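Local coordinates for 39 kDa initiator binding protein (PDB 1Q89) that probably recognises the initiator element of gene promoters in Trichomonas vaginalis, the chain here being the C-terminal part of the protein, at residues P133-N138 with S147-Q152. Numbering follows the deposited sequence.
Sequences PQAEKN and SGWFDQ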
loop_
_atom_site.group_PDB
_atom_site.type_symbol
_atom_site.label_atom_id
_atom_site.label_comp_id
_atom_site.label_asym_id
_atom_site.label_seq_id
_atom_site.Cartn_x
_atom_site.Cartn_y
_atom_site.Cartn_z
ATOM N N PRO A 133 1.047 2.655 -12.398
ATOM C CA PRO A 133 1.836 3.888 -12.436
ATOM C C PRO A 133 1.096 4.946 -13.244
ATOM O O PRO A 133 0.140 4.641 -13.957
ATOM C CB PRO A 133 3.130 3.448 -13.112
ATOM C CG PRO A 133 3.269 2.048 -12.665
ATOM C CD PRO A 133 1.866 1.511 -12.832
ATOM N N GLN A 134 1.538 6.191 -13.140
ATOM C CA GLN A 134 0.878 7.262 -13.868
ATOM C C GLN A 134 -0.566 7.363 -13.382
ATOM O O GLN A 134 -1.426 7.908 -14.073
ATOM C CB GLN A 134 0.902 6.985 -15.381
ATOM C CG GLN A 134 1.905 7.822 -16.180
ATOM C CD GLN A 134 3.355 7.409 -15.962
ATOM O OE1 GLN A 134 4.278 8.107 -16.393
ATOM N NE2 GLN A 134 3.563 6.271 -15.304
ATOM N N ALA A 135 -0.827 6.824 -12.193
ATOM C CA ALA A 135 -2.167 6.869 -11.613
ATOM C C ALA A 135 -2.483 8.312 -11.246
ATOM O O ALA A 135 -3.640 8.679 -11.032
ATOM C CB ALA A 135 -2.239 5.981 -10.370
ATOM N N GLU A 136 -1.434 9.125 -11.177
ATOM C CA GLU A 136 -1.566 10.535 -10.850
ATOM C C GLU A 136 -1.936 11.338 -12.096
ATOM O O GLU A 136 -2.778 12.228 -12.033
ATOM C CB GLU A 136 -0.255 11.058 -10.260
ATOM C CG GLU A 136 -0.290 12.520 -9.862
ATOM C CD GLU A 136 1.047 13.006 -9.350
ATOM O OE1 GLU A 136 1.159 14.206 -9.022
ATOM O OE2 GLU A 136 1.987 12.187 -9.276
ATOM N N LYS A 137 -1.311 11.026 -13.226
ATOM C CA LYS A 137 -1.604 11.736 -14.460
ATOM C C LYS A 137 -3.069 11.580 -14.839
ATOM O O LYS A 137 -3.594 12.363 -15.626
ATOM C CB LYS A 137 -0.717 11.231 -15.602
ATOM C CG LYS A 137 0.698 11.806 -15.607
ATOM C CD LYS A 137 1.450 11.431 -16.885
ATOM C CE LYS A 137 2.812 12.109 -16.958
ATOM N NZ LYS A 137 3.572 11.714 -18.176
ATOM N N ASN A 138 -3.726 10.568 -14.284
ATOM C CA ASN A 138 -5.139 10.330 -14.569
ATOM C C ASN A 138 -6.014 10.948 -13.488
ATOM O O ASN A 138 -7.224 11.105 -13.663
ATOM C CB ASN A 138 -5.431 8.830 -14.653
ATOM C CG ASN A 138 -4.779 8.181 -15.846
ATOM O OD1 ASN A 138 -4.945 8.639 -16.974
ATOM N ND2 ASN A 138 -4.036 7.105 -15.609
ATOM N N SER A 147 -10.137 8.937 -5.827
ATOM C CA SER A 147 -8.996 8.187 -6.333
ATOM C C SER A 147 -7.887 8.166 -5.289
ATOM O O SER A 147 -7.523 9.201 -4.738
ATOM C CB SER A 147 -8.481 8.819 -7.630
ATOM O OG SER A 147 -7.584 7.959 -8.313
ATOM N N GLY A 148 -7.361 6.977 -5.015
ATOM C CA GLY A 148 -6.298 6.843 -4.037
ATOM C C GLY A 148 -5.157 6.049 -4.624
ATOM O O GLY A 148 -5.366 4.972 -5.181
ATOM N N TRP A 149 -3.948 6.583 -4.516
ATOM C CA TRP A 149 -2.766 5.913 -5.049
ATOM C C TRP A 149 -1.572 6.222 -4.151
ATOM O O TRP A 149 -1.602 7.171 -3.368
ATOM C CB TRP A 149 -2.493 6.399 -6.482
ATOM C CG TRP A 149 -2.079 7.853 -6.567
ATOM C CD1 TRP A 149 -0.809 8.345 -6.516
ATOM C CD2 TRP A 149 -2.948 8.995 -6.638
ATOM N NE1 TRP A 149 -0.829 9.722 -6.547
ATOM C CE2 TRP A 149 -2.127 10.145 -6.622
ATOM C CE3 TRP A 149 -4.338 9.154 -6.714
ATOM C CZ2 TRP A 149 -2.658 11.444 -6.674
ATOM C CZ3 TRP A 149 -4.860 10.444 -6.765
ATOM C CH2 TRP A 149 -4.021 11.570 -6.746
ATOM N N PHE A 150 -0.528 5.413 -4.255
ATOM C CA PHE A 150 0.664 5.633 -3.461
ATOM C C PHE A 150 1.666 6.432 -4.273
ATOM O O PHE A 150 1.970 6.089 -5.415
ATOM C CB PHE A 150 1.275 4.302 -3.039
ATOM C CG PHE A 150 0.599 3.664 -1.858
ATOM C CD1 PHE A 150 0.966 4.012 -0.551
ATOM C CD2 PHE A 150 -0.369 2.682 -2.045
ATOM C CE1 PHE A 150 0.383 3.380 0.553
ATOM C CE2 PHE A 150 -0.954 2.048 -0.954
ATOM C CZ PHE A 150 -0.577 2.396 0.355
ATOM N N ASP A 151 2.157 7.510 -3.675
ATOM C CA ASP A 151 3.125 8.388 -4.314
ATOM C C ASP A 151 4.303 7.585 -4.871
ATOM O O ASP A 151 4.847 6.709 -4.200
ATOM C CB ASP A 151 3.633 9.406 -3.297
ATOM C CG ASP A 151 4.454 10.492 -3.928
ATOM O OD1 ASP A 151 5.253 10.173 -4.837
ATOM O OD2 ASP A 151 4.308 11.665 -3.509
ATOM N N GLN A 152 4.713 7.913 -6.089
ATOM C CA GLN A 152 5.806 7.212 -6.743
ATOM C C GLN A 152 7.184 7.451 -6.130
ATOM O O GLN A 152 7.988 6.523 -6.047
ATOM C CB GLN A 152 5.829 7.573 -8.233
ATOM C CG GLN A 152 5.925 6.377 -9.167
ATOM C CD GLN A 152 4.757 5.411 -9.004
ATOM O OE1 GLN A 152 4.591 4.789 -7.952
ATOM N NE2 GLN A 152 3.933 5.293 -10.047
#
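Just before Gln152, whose amide end touches Pro133, the carboxylate oxygen Asp151 OD1 accepts a hydrogen bond from the backbone N of Asn153, which closes an Asx turn, and a weak one from that of Glu154. Aspartate suits this place because its short side chain reaches a main-chain N-H two residues on. The turn follows strand 147-150, an outermost strand of a five-stranded antiparallel sheet, and the contact packs the loop 133-138 against that strand and turn. Ser147 and Trp149 bond through their backbones to Lys161 and Ile159 of strand 157-162, and between them Gly148 bonds to Trp128 and Thr130, a little upstream of the loop. No hydrogen bond crosses between the two segments; the loop lies against the strand and turn by van der Waals contact.

The large buried indole of Trp149 forms most of the surface the loop packs on, its CG set between the backbone N and the carbonyl carbon (chi1 67°). Ala135 points its methyl at the root of this side chain, CB lying 3.9 Å from Trp149 CB; so small a residue lets the loop backbone come near the strand. The CA of its neighbour Glu136 sits 4.2 Å above the plane of the indole, offset toward the rim. From there CB passes NE1 of Trp149 obliquely at 4.0 Å. Because CG is anti to the backbone N (chi1 -179°) and the chain stays extended, the methylenes run past the ring and carry the charged end onward, its carboxylate plane tilted 20° from the indole. Glutamate thus offers aliphatic carbon to the tryptophan while its head lies at the surface.

At the other end of the contact, Gln152, long and flexible enough to reach the loop, bends at chi2 (60°). The apolar ring of Pro133 also packs on Ala86 and Pro87, and Gln152 NE2 lies 3.5 Å from Pro133 CA and 3.7 Å from its CB.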